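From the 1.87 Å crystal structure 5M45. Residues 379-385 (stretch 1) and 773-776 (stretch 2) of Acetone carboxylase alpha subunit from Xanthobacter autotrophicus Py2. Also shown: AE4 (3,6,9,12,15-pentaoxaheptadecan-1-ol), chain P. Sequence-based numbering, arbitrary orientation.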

# COMPACT_ATOMS: atom_id res chain seq x y z
N GLU A 379 17.87 31.35 1.06
CA GLU A 379 18.81 30.25 1.31
C GLU A 379 18.32 29.42 2.52
O GLU A 379 17.91 30.00 3.53
N PHE A 380 18.32 28.07 2.41
CA PHE A 380 17.91 27.19 3.49
C PHE A 380 19.01 26.20 3.83
O PHE A 380 19.64 25.64 2.94
N ARG A 381 19.24 25.99 5.13
CA ARG A 381 20.15 24.94 5.61
C ARG A 381 19.42 24.01 6.61
O ARG A 381 19.05 24.45 7.72
N LEU A 382 19.22 22.76 6.19
CA LEU A 382 18.52 21.73 6.97
C LEU A 382 19.44 20.52 7.10
O LEU A 382 19.58 19.73 6.15
N PRO A 383 20.08 20.36 8.27
CA PRO A 383 21.05 19.27 8.36
C PRO A 383 20.43 17.89 8.10
O PRO A 383 19.32 17.63 8.54
N LYS A 384 21.13 17.05 7.34
CA LYS A 384 20.64 15.71 6.95
C LYS A 384 20.48 14.82 8.17
O LYS A 384 21.38 14.70 8.99
N GLY A 385 19.34 14.15 8.28
CA GLY A 385 19.02 13.31 9.44
C GLY A 385 18.06 13.89 10.47
O GLY A 385 17.55 13.14 11.32
N PHE A 773 17.51 20.72 -2.91
CA PHE A 773 16.95 22.08 -2.84
C PHE A 773 17.54 22.94 -1.71
O PHE A 773 17.24 24.12 -1.68
N VAL A 774 18.30 22.36 -0.78
CA VAL A 774 18.80 23.05 0.41
C VAL A 774 20.26 22.64 0.66
O VAL A 774 20.75 21.67 0.09
N GLU A 775 20.95 23.38 1.51
CA GLU A 775 22.24 22.97 2.06
C GLU A 775 21.93 22.02 3.20
O GLU A 775 20.99 22.25 3.94
N GLU A 776 22.71 20.93 3.32
CA GLU A 776 22.43 19.90 4.33
C GLU A 776 23.62 19.34 5.09
O GLU A 776 24.64 20.01 5.14
OXT GLU A 776 23.53 18.29 5.79

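The chain ends in this contact, and its terminal carboxylate serves as a hydrogen-bond acceptor. Lys384 N donates to Glu776 OXT at 3.1 Å. The other carboxylate oxygen is reached through water 2, which donates to Glu776 O at 2.5 Å and accepts from Arg381 NE at 2.8 Å. Arg381 therefore meets the terminus through water; the direct separation of Arg381 NE and Glu776 O is 4.4 Å.

The backbones set the frame for the side chains. Glu775 N donates to Phe380 O at 3.0 Å, and Leu382 N donates to Glu775 O at 2.9 Å. These two bonds flank Arg381 and bridge it to Glu775. Glu775 O also receives a CA-H...O contact from Arg381 CA at 3.3 Å.

Val774 is the apolar centre. Its CB points toward stretch 1, with chi1 in the m rotamer. This places Val774 CG1 3.8 Å from Phe380 CB and Val774 CG2 4.2 Å from Leu382 CG. The valine thus touches two residues that alternate along stretch 1. Phe380 is m at chi1, and it makes this contact through its CB while its ring leads away from stretch 2. Leu382 is m at chi1 and t at chi2. Both residues are buried.

Arg381 and Glu775 lie beside each other across the bridge, with Arg381 CB and Glu775 CB 4.2 Å apart. The arginine is extended, t at chi1 through chi3, and its NH1 and NH2 are hydrogen-bonded elsewhere in the structure. Glu775 is m, then t. Its OE2 lies 4.6 Å from OE2 of Glu379, a pairing of like charges, but both of these oxygens have hydrogen-bond partners elsewhere.

Lys384 points its CB toward stretch 2. It is t at chi1, p at chi2, and t at chi3 and chi4. Glu776 is p at chi1 and t at chi2. Lys384 CD comes within 3.9 Å of Glu776 OE2, while the charged ends are joined by water 3, which accepts from Lys384 NZ at 2.7 Å and donates to Glu776 OE2 at 2.8 Å. Glu776 CB also packs 3.3 Å from Leu382 O. Pro383 points its CB away.

Water 1 extends the contact to Phe773, accepting from Phe380 N at 3.0 Å and donating to Phe773 O at 3.2 Å. The Phe773 side chain, m at chi1, leads away from stretch 1. Its CE1 instead approaches C18 of the bound AE4 at 3.8 Å.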

# COMPACT_ATOMS: atom_id res chain seq x y z
CB GLU A 379 20.21 30.76 1.60
CG GLU A 379 20.91 31.46 0.45
CD GLU A 379 22.17 32.21 0.90
OE1 GLU A 379 22.51 33.17 0.18
OE2 GLU A 379 22.73 31.95 1.99
CB PHE A 380 16.64 26.39 3.14
CG PHE A 380 15.44 27.22 2.71
CD1 PHE A 380 14.52 27.70 3.65
CD2 PHE A 380 15.16 27.41 1.35
CE1 PHE A 380 13.38 28.39 3.25
CE2 PHE A 380 14.01 28.09 0.95
CZ PHE A 380 13.14 28.60 1.91
CB ARG A 381 21.45 25.51 6.21
CG ARG A 381 22.35 24.44 6.81
CD ARG A 381 23.82 24.85 7.01
NE ARG A 381 24.63 23.74 7.54
CZ ARG A 381 24.68 23.32 8.81
NH1 ARG A 381 23.98 23.91 9.77
NH2 ARG A 381 25.46 22.28 9.14
CB LEU A 382 17.22 21.29 6.28
CG LEU A 382 16.20 22.27 5.68
CD1 LEU A 382 14.88 21.58 5.30
CD2 LEU A 382 15.95 23.41 6.59
CB PRO A 383 21.60 19.40 9.78
CG PRO A 383 21.49 20.84 10.05
CD PRO A 383 20.15 21.23 9.44
CB LYS A 384 21.62 15.07 5.93
CG LYS A 384 21.16 13.79 5.21
CD LYS A 384 19.86 13.98 4.42
CE LYS A 384 19.52 12.74 3.58
NZ LYS A 384 18.20 12.89 2.89
CB PHE A 773 15.41 22.05 -2.69
CG PHE A 773 14.68 21.31 -3.76
CD1 PHE A 773 14.29 21.95 -4.95
CD2 PHE A 773 14.37 19.99 -3.60
CE1 PHE A 773 13.64 21.24 -5.95
CE2 PHE A 773 13.65 19.29 -4.59
CZ PHE A 773 13.30 19.91 -5.77
CB VAL A 774 17.98 22.72 1.68
CG1 VAL A 774 16.49 22.98 1.46
CG2 VAL A 774 18.14 21.26 2.11
CB GLU A 775 23.05 24.16 2.60
CG GLU A 775 23.46 25.14 1.53
CD GLU A 775 24.05 26.42 2.10
OE1 GLU A 775 24.83 26.35 3.10
OE2 GLU A 775 23.71 27.51 1.57
CB GLU A 776 21.58 18.78 3.72
CG GLU A 776 22.25 18.02 2.62
CD GLU A 776 21.37 16.91 2.09
OE1 GLU A 776 21.97 15.87 1.74
OE2 GLU A 776 20.12 17.04 2.03
C2 AE4 P . 23.60 28.52 -3.53
C3 AE4 P . 23.31 27.61 -4.72
O4 AE4 P . 22.36 28.24 -5.57
C5 AE4 P . 22.31 27.75 -6.92
C6 AE4 P . 20.91 27.93 -7.52
O7 AE4 P . 20.21 26.68 -7.68
C8 AE4 P . 19.79 26.11 -6.43
C9 AE4 P . 19.15 24.76 -6.69
C11 AE4 P . 17.01 24.80 -5.58
O10 AE4 P . 17.74 24.93 -6.80
C12 AE4 P . 16.01 25.93 -5.47
O13 AE4 P . 14.80 25.60 -6.15
C14 AE4 P . 13.68 26.31 -5.62
C15 AE4 P . 12.46 26.08 -6.50
O16 AE4 P . 12.00 24.74 -6.28
C17 AE4 P . 10.91 24.63 -5.37
C18 AE4 P . 10.43 23.19 -5.41
O19 AE4 P . 10.05 22.83 -6.76
O HOH W 1 18.35 26.86 -0.35
O HOH W 2 25.76 22.24 5.51
O HOH W 3 18.52 14.97 1.12